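Local coordinates for protein FAD-binding oxidoreductase (Gulosibacter chungangensis, PDB 7PBG) that oxidises 4-ethylphenol, dehydrogenating it to 4-vinylphenol, with a covalently bound FAD cofactor, at residues S244-F249 against H317-G322; N280-A285 against E304-M309; A286-R291 against S365-A370; D421-D426 against R454-D459. One frame throughout, in Å; residues are numbered along the deposited sequence.

Interaction 1: S244-F249 against H317-G322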
loop_
_atom_site.group_PDB
_atom_site.type_symbol
_atom_site.label_atom_id
_atom_site.label_comp_id
_atom_site.label_asym_id
_atom_site.label_seq_id
_atom_site.Cartn_x
_atom_site.Cartn_y
_atom_site.Cartn_z
ATOM N N SER A 244 -9.769 10.999 -24.203
ATOM C CA SER A 244 -8.637 11.825 -23.742
ATOM C C SER A 244 -8.803 13.271 -24.152
ATOM O O SER A 244 -9.563 13.614 -25.079
ATOM C CB SER A 244 -7.325 11.304 -24.218
ATOM O OG SER A 244 -7.082 10.041 -23.704
ATOM N N PHE A 245 -8.088 14.135 -23.454
ATOM C CA PHE A 245 -8.141 15.567 -23.713
ATOM C C PHE A 245 -6.767 16.196 -23.534
ATOM O O PHE A 245 -5.881 15.680 -22.805
ATOM C CB PHE A 245 -9.182 16.194 -22.814
ATOM C CG PHE A 245 -8.980 15.955 -21.349
ATOM C CD1 PHE A 245 -8.180 16.784 -20.583
ATOM C CD2 PHE A 245 -9.640 14.920 -20.724
ATOM C CE1 PHE A 245 -8.068 16.551 -19.222
ATOM C CE2 PHE A 245 -9.517 14.688 -19.365
ATOM C CZ PHE A 245 -8.732 15.522 -18.616
ATOM N N ALA A 246 -6.627 17.324 -24.210
ATOM C CA ALA A 246 -5.458 18.214 -24.116
ATOM C C ALA A 246 -6.009 19.582 -23.785
ATOM O O ALA A 246 -7.043 20.000 -24.387
ATOM C CB ALA A 246 -4.664 18.231 -25.394
ATOM N N ILE A 247 -5.389 20.262 -22.858
ATOM C CA ILE A 247 -5.794 21.641 -22.484
ATOM C C ILE A 247 -4.567 22.527 -22.593
ATOM O O ILE A 247 -3.575 22.219 -21.947
ATOM C CB ILE A 247 -6.425 21.730 -21.085
ATOM C CG1 ILE A 247 -7.257 20.482 -20.745
ATOM C CG2 ILE A 247 -7.243 22.996 -21.035
ATOM C CD1 ILE A 247 -7.920 20.546 -19.426
ATOM N N TYR A 248 -4.641 23.511 -23.462
ATOM C CA TYR A 248 -3.479 24.369 -23.782
ATOM C C TYR A 248 -3.629 25.701 -23.067
ATOM O O TYR A 248 -4.675 26.363 -23.204
ATOM C CB TYR A 248 -3.385 24.586 -25.281
ATOM C CG TYR A 248 -3.430 23.294 -26.047
ATOM C CD1 TYR A 248 -2.360 22.422 -26.037
ATOM C CD2 TYR A 248 -4.531 22.961 -26.796
ATOM C CE1 TYR A 248 -2.380 21.239 -26.750
ATOM C CE2 TYR A 248 -4.572 21.788 -27.526
ATOM C CZ TYR A 248 -3.485 20.935 -27.512
ATOM O OH TYR A 248 -3.544 19.795 -28.247
ATOM N N PHE A 249 -2.562 26.142 -22.420
ATOM C CA PHE A 249 -2.567 27.433 -21.694
ATOM C C PHE A 249 -1.521 28.323 -22.353
ATOM O O PHE A 249 -0.387 27.873 -22.626
ATOM C CB PHE A 249 -2.322 27.163 -20.217
ATOM C CG PHE A 249 -3.391 26.287 -19.627
ATOM C CD1 PHE A 249 -4.566 26.832 -19.171
ATOM C CD2 PHE A 249 -3.267 24.902 -19.665
ATOM C CE1 PHE A 249 -5.572 26.027 -18.690
ATOM C CE2 PHE A 249 -4.255 24.088 -19.138
ATOM C CZ PHE A 249 -5.417 24.647 -18.669
ATOM N N HIS A 317 2.171 27.122 -23.584
ATOM C CA HIS A 317 3.366 27.072 -22.721
ATOM C C HIS A 317 3.229 25.948 -21.682
ATOM O O HIS A 317 4.277 25.441 -21.227
ATOM C CB HIS A 317 3.549 28.432 -22.057
ATOM C CG HIS A 317 4.200 29.410 -22.967
ATOM N ND1 HIS A 317 5.543 29.339 -23.282
ATOM C CD2 HIS A 317 3.703 30.431 -23.698
ATOM C CE1 HIS A 317 5.836 30.290 -24.146
ATOM N NE2 HIS A 317 4.733 30.981 -24.420
ATOM N N TRP A 318 1.994 25.639 -21.260
ATOM C CA TRP A 318 1.609 24.504 -20.398
ATOM C C TRP A 318 0.528 23.742 -21.149
ATOM O O TRP A 318 -0.352 24.396 -21.763
ATOM C CB TRP A 318 1.124 24.953 -19.012
ATOM C CG TRP A 318 2.227 25.581 -18.229
ATOM C CD1 TRP A 318 2.419 26.905 -17.987
ATOM C CD2 TRP A 318 3.338 24.890 -17.623
ATOM N NE1 TRP A 318 3.579 27.079 -17.279
ATOM C CE2 TRP A 318 4.154 25.872 -17.026
ATOM C CE3 TRP A 318 3.686 23.543 -17.504
ATOM C CZ2 TRP A 318 5.316 25.540 -16.316
ATOM C CZ3 TRP A 318 4.835 23.205 -16.821
ATOM C CH2 TRP A 318 5.623 24.200 -16.232
ATOM N N ILE A 319 0.623 22.427 -21.104
ATOM C CA ILE A 319 -0.411 21.539 -21.647
ATOM C C ILE A 319 -0.799 20.573 -20.531
ATOM O O ILE A 319 0.084 19.922 -19.921
ATOM C CB ILE A 319 0.112 20.794 -22.890
ATOM C CG1 ILE A 319 0.835 21.702 -23.886
ATOM C CG2 ILE A 319 -1.015 20.012 -23.513
ATOM C CD1 ILE A 319 2.313 21.812 -23.690
ATOM N N VAL A 320 -2.090 20.459 -20.304
ATOM C CA VAL A 320 -2.700 19.403 -19.457
ATOM C C VAL A 320 -3.163 18.288 -20.381
ATOM O O VAL A 320 -3.871 18.578 -21.314
ATOM C CB VAL A 320 -3.838 19.932 -18.586
ATOM C CG1 VAL A 320 -4.564 18.821 -17.850
ATOM C CG2 VAL A 320 -3.306 21.006 -17.636
ATOM N N TYR A 321 -2.748 17.067 -20.080
ATOM C CA TYR A 321 -3.311 15.866 -20.708
ATOM C C TYR A 321 -3.997 15.017 -19.643
ATOM O O TYR A 321 -3.405 14.760 -18.588
ATOM C CB TYR A 321 -2.212 15.047 -21.377
ATOM C CG TYR A 321 -1.569 15.732 -22.551
ATOM C CD1 TYR A 321 -2.207 15.776 -23.787
ATOM C CD2 TYR A 321 -0.323 16.319 -22.441
ATOM C CE1 TYR A 321 -1.608 16.381 -24.875
ATOM C CE2 TYR A 321 0.250 16.981 -23.503
ATOM C CZ TYR A 321 -0.370 16.979 -24.734
ATOM O OH TYR A 321 0.255 17.611 -25.762
ATOM N N GLY A 322 -5.198 14.554 -19.949
ATOM C CA GLY A 322 -5.977 13.642 -19.120
ATOM C C GLY A 322 -6.854 12.713 -19.950
ATOM O O GLY A 322 -6.942 12.862 -21.181
HETATM O O HOH W 1 -1.391 18.164 -28.091
#
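Residues 244-249 and 318-322 run antiparallel as adjacent strands, the pairs Phe-245/Gly-322, Ile-247/Val-320 and Phe-249/Trp-318 hydrogen-bonded and Ala-246/Tyr-321 and Tyr-248/Ile-319 non-hydrogen-bonded. Ile-247 N to Val-320 O spans 2.7 Å. The ladder ends in a classic beta bulge, where His-317 and Trp-318 both face Phe-249 and the bond from His-317 N to Phe-249 O is weak.

Phe-245 holds CG between its own N and carbonyl carbon (chi1 56°), and its ring lies flat over Gly-322: the glycine CA stands 3.7 Å from the ring centroid in a CH-pi contact, and Gly-322 C lies over the same ring face. On the same side of the sheet Ile-247 and Val-320 lie side by side, their CB atoms 4.0 Å apart, and Phe-249 CE2 reaches Val-320 CG2 at 3.6 Å. The opposite face carries Ala-246 CB against Tyr-321 CE1 (3.6 Å) and Tyr-248 CE1 against Ile-319 CG2 (3.7 Å). There a water at the edges of both tyrosine rings bridges Tyr-248 OH and Tyr-321 OH; Tyr-321 OH also hydrogen-bonds Asp-284 OD2.

Strand 349-352 flanks 241-249 and strand 277-280 flanks 318-326 in this antiparallel sheet. Helices 328-342 and 255-266 pack on the Phe-245/Phe-249 face, helix 363-375 on the Ala-246/Tyr-321 face.

Interaction 2: N280-A285 against E304-M309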
loop_
_atom_site.group_PDB
_atom_site.type_symbol
_atom_site.label_atom_id
_atom_site.label_comp_id
_atom_site.label_asym_id
_atom_site.label_seq_id
_atom_site.Cartn_x
_atom_site.Cartn_y
_atom_site.Cartn_z
ATOM N N ASN A 280 5.445 21.432 -19.717
ATOM C CA ASN A 280 5.832 22.679 -20.405
ATOM C C ASN A 280 5.981 22.414 -21.901
ATOM O O ASN A 280 6.113 21.255 -22.333
ATOM C CB ASN A 280 7.042 23.329 -19.774
ATOM C CG ASN A 280 8.361 22.616 -19.939
ATOM O OD1 ASN A 280 8.431 21.433 -20.262
ATOM N ND2 ASN A 280 9.422 23.349 -19.658
ATOM N N VAL A 281 6.013 23.502 -22.669
ATOM C CA VAL A 281 6.089 23.380 -24.156
ATOM C C VAL A 281 7.374 22.656 -24.541
ATOM O O VAL A 281 7.364 21.821 -25.516
ATOM C CB VAL A 281 5.933 24.736 -24.860
ATOM C CG1 VAL A 281 7.029 25.715 -24.549
ATOM C CG2 VAL A 281 5.820 24.520 -26.362
ATOM N N THR A 282 8.461 22.852 -23.824
ATOM C CA THR A 282 9.723 22.208 -24.240
ATOM C C THR A 282 9.573 20.683 -24.222
ATOM O O THR A 282 10.124 20.003 -25.146
ATOM C CB THR A 282 10.877 22.646 -23.340
ATOM O OG1 THR A 282 10.844 24.072 -23.317
ATOM C CG2 THR A 282 12.214 22.188 -23.877
ATOM N N PHE A 283 8.870 20.139 -23.226
ATOM C CA PHE A 283 8.742 18.671 -23.094
ATOM C C PHE A 283 7.970 18.181 -24.310
ATOM O O PHE A 283 8.408 17.267 -25.021
ATOM C CB PHE A 283 8.128 18.354 -21.734
ATOM C CG PHE A 283 8.328 16.944 -21.251
ATOM C CD1 PHE A 283 8.250 16.687 -19.901
ATOM C CD2 PHE A 283 8.612 15.906 -22.119
ATOM C CE1 PHE A 283 8.426 15.402 -19.427
ATOM C CE2 PHE A 283 8.810 14.616 -21.643
ATOM C CZ PHE A 283 8.652 14.357 -20.303
ATOM N N ASP A 284 6.832 18.821 -24.606
ATOM C CA ASP A 284 6.039 18.364 -25.768
ATOM C C ASP A 284 6.862 18.530 -27.039
ATOM O O ASP A 284 6.849 17.624 -27.891
ATOM C CB ASP A 284 4.694 19.087 -25.886
ATOM C CG ASP A 284 3.484 18.320 -25.347
ATOM O OD1 ASP A 284 3.646 17.183 -24.786
ATOM O OD2 ASP A 284 2.368 18.864 -25.530
ATOM N N ALA A 285 7.480 19.683 -27.238
ATOM C CA ALA A 285 8.289 19.942 -28.447
ATOM C C ALA A 285 9.329 18.828 -28.618
ATOM O O ALA A 285 9.470 18.268 -29.694
ATOM C CB ALA A 285 8.918 21.312 -28.328
ATOM N N GLU A 304 11.625 33.613 -27.015
ATOM C CA GLU A 304 11.122 33.656 -28.390
ATOM C C GLU A 304 11.141 32.229 -28.970
ATOM O O GLU A 304 10.179 31.887 -29.731
ATOM C CB GLU A 304 11.940 34.635 -29.231
ATOM C CG GLU A 304 11.751 36.083 -28.808
ATOM C CD GLU A 304 12.539 36.544 -27.586
ATOM O OE1 GLU A 304 12.220 37.658 -27.090
ATOM O OE2 GLU A 304 13.463 35.810 -27.095
ATOM N N ALA A 305 12.147 31.417 -28.649
ATOM C CA ALA A 305 12.209 30.010 -29.134
ATOM C C ALA A 305 11.025 29.237 -28.553
ATOM O O ALA A 305 10.393 28.505 -29.303
ATOM C CB ALA A 305 13.522 29.319 -28.801
ATOM N N LYS A 306 10.684 29.451 -27.285
ATOM C CA LYS A 306 9.569 28.704 -26.648
ATOM C C LYS A 306 8.254 29.153 -27.286
ATOM O O LYS A 306 7.394 28.320 -27.479
ATOM C CB LYS A 306 9.641 28.880 -25.130
ATOM C CG LYS A 306 10.891 28.236 -24.548
ATOM C CD LYS A 306 11.094 28.635 -23.105
ATOM C CE LYS A 306 12.367 28.115 -22.468
ATOM N NZ LYS A 306 12.489 28.610 -21.056
ATOM N N GLN A 307 8.131 30.420 -27.608
ATOM C CA GLN A 307 6.922 30.970 -28.248
ATOM C C GLN A 307 6.815 30.360 -29.646
ATOM O O GLN A 307 5.712 30.064 -30.083
ATOM C CB GLN A 307 6.921 32.491 -28.276
ATOM C CG GLN A 307 5.544 33.034 -28.598
ATOM C CD GLN A 307 4.520 32.692 -27.533
ATOM O OE1 GLN A 307 4.730 32.970 -26.347
ATOM N NE2 GLN A 307 3.418 32.083 -27.936
ATOM N N ARG A 308 7.913 30.245 -30.361
ATOM C CA ARG A 308 7.881 29.574 -31.692
ATOM C C ARG A 308 7.313 28.151 -31.541
ATOM O O ARG A 308 6.472 27.715 -32.354
ATOM C CB ARG A 308 9.256 29.529 -32.372
ATOM C CG ARG A 308 9.760 30.884 -32.829
ATOM C CD ARG A 308 10.966 30.703 -33.731
ATOM N NE ARG A 308 12.215 30.519 -33.024
ATOM C CZ ARG A 308 12.934 31.468 -32.456
ATOM N NH1 ARG A 308 12.513 32.723 -32.522
ATOM N NH2 ARG A 308 14.092 31.171 -31.858
ATOM N N MET A 309 7.749 27.393 -30.533
ATOM C CA MET A 309 7.205 26.047 -30.234
ATOM C C MET A 309 5.684 26.148 -30.033
ATOM O O MET A 309 4.944 25.376 -30.663
ATOM C CB MET A 309 7.856 25.437 -29.004
ATOM C CG MET A 309 9.341 25.301 -29.112
ATOM S SD MET A 309 9.999 24.757 -27.537
ATOM C CE MET A 309 11.737 25.159 -27.704
#
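Val-281 sets CG1 between its own N and carbonyl carbon (chi1 64°), which turns CG1 to Lys-306 and CG2 to Met-309 CB; Met-309 places CG anti to its carbonyl carbon (chi1 -58°), and its extended chi2 carries SD to Ala-285 CB. Two helices cross here: N-capped helix 281-288, directly following strand 277-280 of the eight-stranded sheet, and helix 303-313, leading on to strand 318-326. Their local axes are 9.8 Å apart and inclined at 56°. The contact is wholly buried and rests on van der Waals packing.

Val-281 forks over the partner helix. CG2 presses on Met-309 CB at 3.5 Å, tighter than a usual carbon contact, whereas CG1 sits 3.9 Å from Lys-306 O. One turn further along, Ala-285 CB meets Met-309 SD at 3.7 Å, and the same sulphur passes 4.2 Å from Thr-282 CA. Trp-294 also touches the methionine side chain, and Val-310 and Leu-313 continue the packing on Val-281 and Ala-285.

Asn-280 is the N-cap that starts the first helix. Its OD1 accepts from Phe-283 N at 3.3 Å, the donor standing above the carboxamide plane, and also from Ala-429 N of strand 426-433.

Interaction 3: A286-R291 against S365-A370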
loop_
_atom_site.group_PDB
_atom_site.type_symbol
_atom_site.label_atom_id
_atom_site.label_comp_id
_atom_site.label_asym_id
_atom_site.label_seq_id
_atom_site.Cartn_x
_atom_site.Cartn_y
_atom_site.Cartn_z
ATOM N N ALA A 286 9.994 18.448 -27.549
ATOM C CA ALA A 286 11.106 17.474 -27.647
ATOM C C ALA A 286 10.603 16.068 -28.045
ATOM O O ALA A 286 11.418 15.265 -28.517
ATOM C CB ALA A 286 11.858 17.482 -26.354
ATOM N N CYS A 287 9.287 15.811 -27.962
ATOM C CA CYS A 287 8.685 14.544 -28.401
ATOM C C CYS A 287 8.392 14.511 -29.891
ATOM O O CYS A 287 8.154 13.395 -30.407
ATOM C CB CYS A 287 7.448 14.218 -27.579
ATOM S SG CYS A 287 7.869 13.901 -25.846
ATOM N N VAL A 288 8.361 15.652 -30.566
ATOM C CA VAL A 288 7.906 15.752 -31.979
ATOM C C VAL A 288 8.846 16.606 -32.806
ATOM O O VAL A 288 8.545 16.818 -33.977
ATOM C CB VAL A 288 6.503 16.347 -32.102
ATOM C CG1 VAL A 288 5.467 15.386 -31.558
ATOM C CG2 VAL A 288 6.437 17.727 -31.474
ATOM N N SER A 289 9.981 16.990 -32.251
ATOM C CA SER A 289 10.920 17.864 -32.980
ATOM C C SER A 289 12.286 17.840 -32.313
ATOM O O SER A 289 12.378 17.431 -31.158
ATOM C CB SER A 289 10.380 19.246 -33.063
ATOM O OG SER A 289 10.409 19.877 -31.766
ATOM N N LYS A 290 13.264 18.423 -32.993
ATOM C CA LYS A 290 14.649 18.596 -32.484
ATOM C C LYS A 290 14.876 20.073 -32.154
ATOM O O LYS A 290 14.179 20.948 -32.674
ATOM C CB LYS A 290 15.662 18.161 -33.541
ATOM C CG LYS A 290 15.609 16.691 -33.886
ATOM C CD LYS A 290 16.784 16.257 -34.749
ATOM C CE LYS A 290 16.839 14.749 -34.898
ATOM N NZ LYS A 290 15.556 14.233 -35.425
ATOM N N ARG A 291 15.802 20.314 -31.246
ATOM C CA ARG A 291 16.048 21.651 -30.688
ATOM C C ARG A 291 16.296 22.668 -31.788
ATOM O O ARG A 291 15.800 23.785 -31.704
ATOM C CB ARG A 291 17.319 21.595 -29.848
ATOM C CG ARG A 291 17.438 22.756 -28.876
ATOM C CD ARG A 291 18.700 22.624 -28.077
ATOM N NE ARG A 291 18.752 23.524 -26.905
ATOM C CZ ARG A 291 19.274 24.740 -26.872
ATOM N NH1 ARG A 291 19.825 25.279 -27.946
ATOM N NH2 ARG A 291 19.245 25.424 -25.731
ATOM N N SER A 365 -1.749 16.819 -32.665
ATOM C CA SER A 365 -2.579 15.595 -32.668
ATOM C C SER A 365 -1.729 14.363 -32.332
ATOM O O SER A 365 -2.213 13.449 -31.675
ATOM C CB SER A 365 -3.358 15.431 -33.926
ATOM O OG SER A 365 -2.560 14.877 -34.957
ATOM N N GLU A 366 -0.456 14.383 -32.695
ATOM C CA GLU A 366 0.470 13.275 -32.423
ATOM C C GLU A 366 0.739 13.251 -30.931
ATOM O O GLU A 366 0.782 12.146 -30.314
ATOM C CB GLU A 366 1.728 13.510 -33.249
ATOM C CG GLU A 366 2.747 12.393 -33.194
ATOM C CD GLU A 366 4.082 12.765 -33.818
ATOM O OE1 GLU A 366 4.058 13.701 -34.718
ATOM O OE2 GLU A 366 5.164 12.181 -33.376
ATOM N N LEU A 367 0.922 14.434 -30.365
ATOM C CA LEU A 367 1.205 14.534 -28.908
ATOM C C LEU A 367 0.018 14.052 -28.104
ATOM O O LEU A 367 0.180 13.210 -27.192
ATOM C CB LEU A 367 1.554 15.970 -28.583
ATOM C CG LEU A 367 2.935 16.414 -29.049
ATOM C CD1 LEU A 367 3.033 17.930 -28.988
ATOM C CD2 LEU A 367 4.036 15.756 -28.221
ATOM N N LEU A 368 -1.192 14.451 -28.491
ATOM C CA LEU A 368 -2.364 13.987 -27.740
ATOM C C LEU A 368 -2.505 12.488 -27.944
ATOM O O LEU A 368 -2.922 11.762 -27.034
ATOM C CB LEU A 368 -3.605 14.772 -28.207
ATOM C CG LEU A 368 -4.932 14.282 -27.655
ATOM C CD1 LEU A 368 -4.970 14.298 -26.134
ATOM C CD2 LEU A 368 -6.041 15.139 -28.204
ATOM N N ASN A 369 -2.313 12.013 -29.181
ATOM C CA ASN A 369 -2.477 10.589 -29.468
ATOM C C ASN A 369 -1.517 9.743 -28.614
ATOM O O ASN A 369 -1.947 8.727 -28.127
ATOM C CB ASN A 369 -2.302 10.302 -30.954
ATOM C CG ASN A 369 -2.550 8.834 -31.262
ATOM O OD1 ASN A 369 -3.678 8.349 -31.129
ATOM N ND2 ASN A 369 -1.486 8.092 -31.520
ATOM N N ALA A 370 -0.277 10.184 -28.426
ATOM C CA ALA A 370 0.723 9.464 -27.636
ATOM C C ALA A 370 0.223 9.341 -26.185
ATOM O O ALA A 370 0.346 8.241 -25.567
ATOM C CB ALA A 370 2.035 10.189 -27.739
HETATM O O HOH W 2 8.219 12.064 -32.478
HETATM O O HOH W 3 7.108 14.975 -35.630
#
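Val-288 CG1 is the centre of the tight part of this contact, lodged against the branched end of Leu-367: it lies 3.6 Å from CD2 and 3.7 Å from CG of that leucine. The valine turns CG1 anti to its carbonyl carbon (chi1 -69°), which puts this methyl against Leu-367 and the Glu-366 carboxylate. Beside it Cys-287 CB touches Leu-367 CD2 at 3.8 Å, so a single methyl of helix 363-375 is gripped by two consecutive residues, Cys-287 and Val-288. Leu-367 itself is backed by Tyr-321 of the neighbouring strand.

The looser side belongs to Glu-366, which is partly exposed. Glu-366 and Val-288 run antiparallel alongside each other, and Val-288 CG1 lies against the carboxylate as a whole, CD, OE1 and OE2 all within 3.8 Å, without a polar bond. Water fills the link instead. One molecule donates to Glu-366 OE2 at 3.2 Å; a second donates to Val-288 O at 2.9 Å and weakly to Glu-366 OE1. His-382 NE2 also hydrogen-bonds OE2, tying the carboxylate to a loop beyond.

Carbonyl oxygens and a carboxylate, if ionised, offer only acceptors to one another, and bridging water that donates is consistent with this: a small apolar contact with a hydrated polar margin.

Interaction 4: D421-D426 against R454-D459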
loop_
_atom_site.group_PDB
_atom_site.type_symbol
_atom_site.label_atom_id
_atom_site.label_comp_id
_atom_site.label_asym_id
_atom_site.label_seq_id
_atom_site.Cartn_x
_atom_site.Cartn_y
_atom_site.Cartn_z
ATOM N N ASP A 421 19.229 27.268 -16.750
ATOM C CA ASP A 421 19.771 28.349 -17.622
ATOM C C ASP A 421 21.243 28.625 -17.242
ATOM O O ASP A 421 22.120 28.601 -18.151
ATOM C CB ASP A 421 18.894 29.600 -17.535
ATOM C CG ASP A 421 17.637 29.513 -18.385
ATOM O OD1 ASP A 421 17.492 28.499 -19.124
ATOM O OD2 ASP A 421 16.817 30.448 -18.329
ATOM N N ASP A 422 21.496 28.824 -15.956
ATOM C CA ASP A 422 22.841 29.114 -15.385
ATOM C C ASP A 422 23.865 28.040 -15.766
ATOM O O ASP A 422 25.054 28.418 -15.962
ATOM C CB ASP A 422 22.768 29.222 -13.862
ATOM C CG ASP A 422 22.155 30.495 -13.316
ATOM O OD1 ASP A 422 21.823 31.395 -14.121
ATOM O OD2 ASP A 422 22.023 30.577 -12.083
ATOM N N HIS A 423 23.458 26.761 -15.880
ATOM C CA HIS A 423 24.345 25.614 -16.192
ATOM C C HIS A 423 24.280 25.232 -17.675
ATOM O O HIS A 423 24.919 24.242 -18.024
ATOM C CB HIS A 423 23.953 24.446 -15.283
ATOM C CG HIS A 423 24.371 24.641 -13.865
ATOM N ND1 HIS A 423 25.574 24.160 -13.406
ATOM C CD2 HIS A 423 23.775 25.235 -12.812
ATOM C CE1 HIS A 423 25.694 24.446 -12.109
ATOM N NE2 HIS A 423 24.634 25.118 -11.733
ATOM N N GLY A 424 23.420 25.898 -18.455
ATOM C CA GLY A 424 23.292 25.650 -19.905
ATOM C C GLY A 424 22.618 24.324 -20.204
ATOM O O GLY A 424 23.054 23.623 -21.175
ATOM N N ILE A 425 21.646 23.941 -19.367
ATOM C CA ILE A 425 20.937 22.643 -19.457
ATOM C C ILE A 425 19.482 22.940 -19.832
ATOM O O ILE A 425 18.834 23.751 -19.180
ATOM C CB ILE A 425 21.112 21.840 -18.152
ATOM C CG1 ILE A 425 22.596 21.597 -17.811
ATOM C CG2 ILE A 425 20.333 20.537 -18.219
ATOM C CD1 ILE A 425 23.375 20.846 -18.874
ATOM N N ASP A 426 18.961 22.195 -20.793
ATOM C CA ASP A 426 17.545 22.324 -21.204
ATOM C C ASP A 426 16.655 21.649 -20.151
ATOM O O ASP A 426 17.027 20.560 -19.658
ATOM C CB ASP A 426 17.324 21.692 -22.581
ATOM C CG ASP A 426 17.814 22.537 -23.747
ATOM O OD1 ASP A 426 18.280 23.656 -23.520
ATOM O OD2 ASP A 426 17.745 22.051 -24.869
ATOM N N ARG A 454 28.181 16.508 -18.580
ATOM C CA ARG A 454 27.942 15.587 -17.441
ATOM C C ARG A 454 28.159 16.403 -16.152
ATOM O O ARG A 454 27.312 16.376 -15.240
ATOM C CB ARG A 454 28.868 14.369 -17.490
ATOM C CG ARG A 454 28.650 13.437 -18.678
ATOM C CD ARG A 454 29.692 12.332 -18.608
ATOM N NE ARG A 454 29.638 11.506 -19.801
ATOM C CZ ARG A 454 30.613 10.779 -20.290
ATOM N NH1 ARG A 454 31.767 10.658 -19.648
ATOM N NH2 ARG A 454 30.397 10.102 -21.400
ATOM N N LYS A 455 29.257 17.147 -16.049
ATOM C CA LYS A 455 29.594 17.839 -14.771
ATOM C C LYS A 455 28.576 18.943 -14.494
ATOM O O LYS A 455 28.122 19.071 -13.327
ATOM C CB LYS A 455 30.998 18.449 -14.825
ATOM C CG LYS A 455 31.328 19.336 -13.632
ATOM C CD LYS A 455 32.787 19.705 -13.573
ATOM C CE LYS A 455 33.025 21.077 -12.973
ATOM N NZ LYS A 455 32.444 21.184 -11.620
ATOM N N GLU A 456 28.176 19.693 -15.520
ATOM C CA GLU A 456 27.192 20.779 -15.372
ATOM C C GLU A 456 25.889 20.157 -14.875
ATOM O O GLU A 456 25.268 20.736 -14.001
ATOM C CB GLU A 456 26.943 21.538 -16.675
ATOM C CG GLU A 456 28.067 22.514 -17.040
ATOM C CD GLU A 456 28.499 23.407 -15.888
ATOM O OE1 GLU A 456 29.707 23.355 -15.507
ATOM O OE2 GLU A 456 27.637 24.102 -15.338
ATOM N N THR A 457 25.509 19.014 -15.438
ATOM C CA THR A 457 24.236 18.355 -15.060
ATOM C C THR A 457 24.290 17.881 -13.615
ATOM O O THR A 457 23.323 18.095 -12.875
ATOM C CB THR A 457 23.919 17.209 -16.013
ATOM O OG1 THR A 457 23.871 17.824 -17.298
ATOM C CG2 THR A 457 22.600 16.537 -15.696
ATOM N N LEU A 458 25.380 17.222 -13.232
ATOM C CA LEU A 458 25.536 16.764 -11.845
ATOM C C LEU A 458 25.570 17.963 -10.904
ATOM O O LEU A 458 24.856 17.922 -9.867
ATOM C CB LEU A 458 26.814 15.948 -11.708
ATOM C CG LEU A 458 27.093 15.461 -10.296
ATOM C CD1 LEU A 458 25.886 14.731 -9.697
ATOM C CD2 LEU A 458 28.341 14.596 -10.281
ATOM N N ASP A 459 26.395 18.979 -11.178
ATOM C CA ASP A 459 26.459 20.172 -10.292
ATOM C C ASP A 459 25.089 20.829 -10.169
ATOM O O ASP A 459 24.701 21.201 -9.042
ATOM C CB ASP A 459 27.448 21.201 -10.811
ATOM C CG ASP A 459 28.888 20.756 -10.671
ATOM O OD1 ASP A 459 29.117 19.706 -10.022
ATOM O OD2 ASP A 459 29.761 21.455 -11.258
#
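His-423 and Glu-456 meet with ring and carboxylate planes only 27° apart, the imidazole turned so that ND1 donates to OE2 at 2.8 Å. This His-carboxylate hydrogen bond reaches OE2 on its anti side, with the donor out of the carboxylate plane and the N-H not pointing straight at the oxygen. Glu-456 bends at the CB-CG bond (chi2 -48°), bringing CD toward the ring. One turn on, Asp-459 approaches quite differently: its CB lies 3.9 Å from His-423 CE1, and its carboxylate is steeply turned, 72° from the ring plane. That carboxylate is engaged along its own helix, OD2 using its syn lone pair for a 2.7 Å salt bridge with Lys-455 NZ.

Beside the polar pair, Ile-425 and Thr-457 cross at about a right angle, CD1 of the isoleucine reaching Thr-457 OG1 at 3.4 Å. The hydroxyl is hydrogen-bonded to Ser-453 O.

Gly-424, with positive phi, closes helix 406-422 in a Schellman motif between the two contact residues. The chain then enters strand 426-433, pairing with strand 438-447, while helix 451-470 packs beside it: Ile-425 touches Pro-444 and Tyr-446 of strand 438-447 and Met-460 of helix 451-470.

Interactions 1, 2 and 3 adjoin, with centres 11 to 14 Å apart. Asp-284 on helix 281-288 reaches Tyr-321 of interaction 1, OD2 to OH 2.5 Å, a probable hydrogen bond, and Gln-307 OE1 of interaction 2 probably bonds His-317 NE2. Helix 281-288 serves interactions 2 and 3, and Leu-367 and Leu-368 pack against Tyr-321. Interaction 4 is farther off, its centre 19, 24 and 28 Å from those of interactions 2, 3 and 1, yet the salt bridge Arg-291 NE to Asp-426 OD2 (2.7 Å) ties it to interaction 3. In interaction 3 Cys-287's side chain is about 7 Å from FAD; in interaction 4 Thr-457's is about 8 Å from that of His-395, the flavin's covalent attachment.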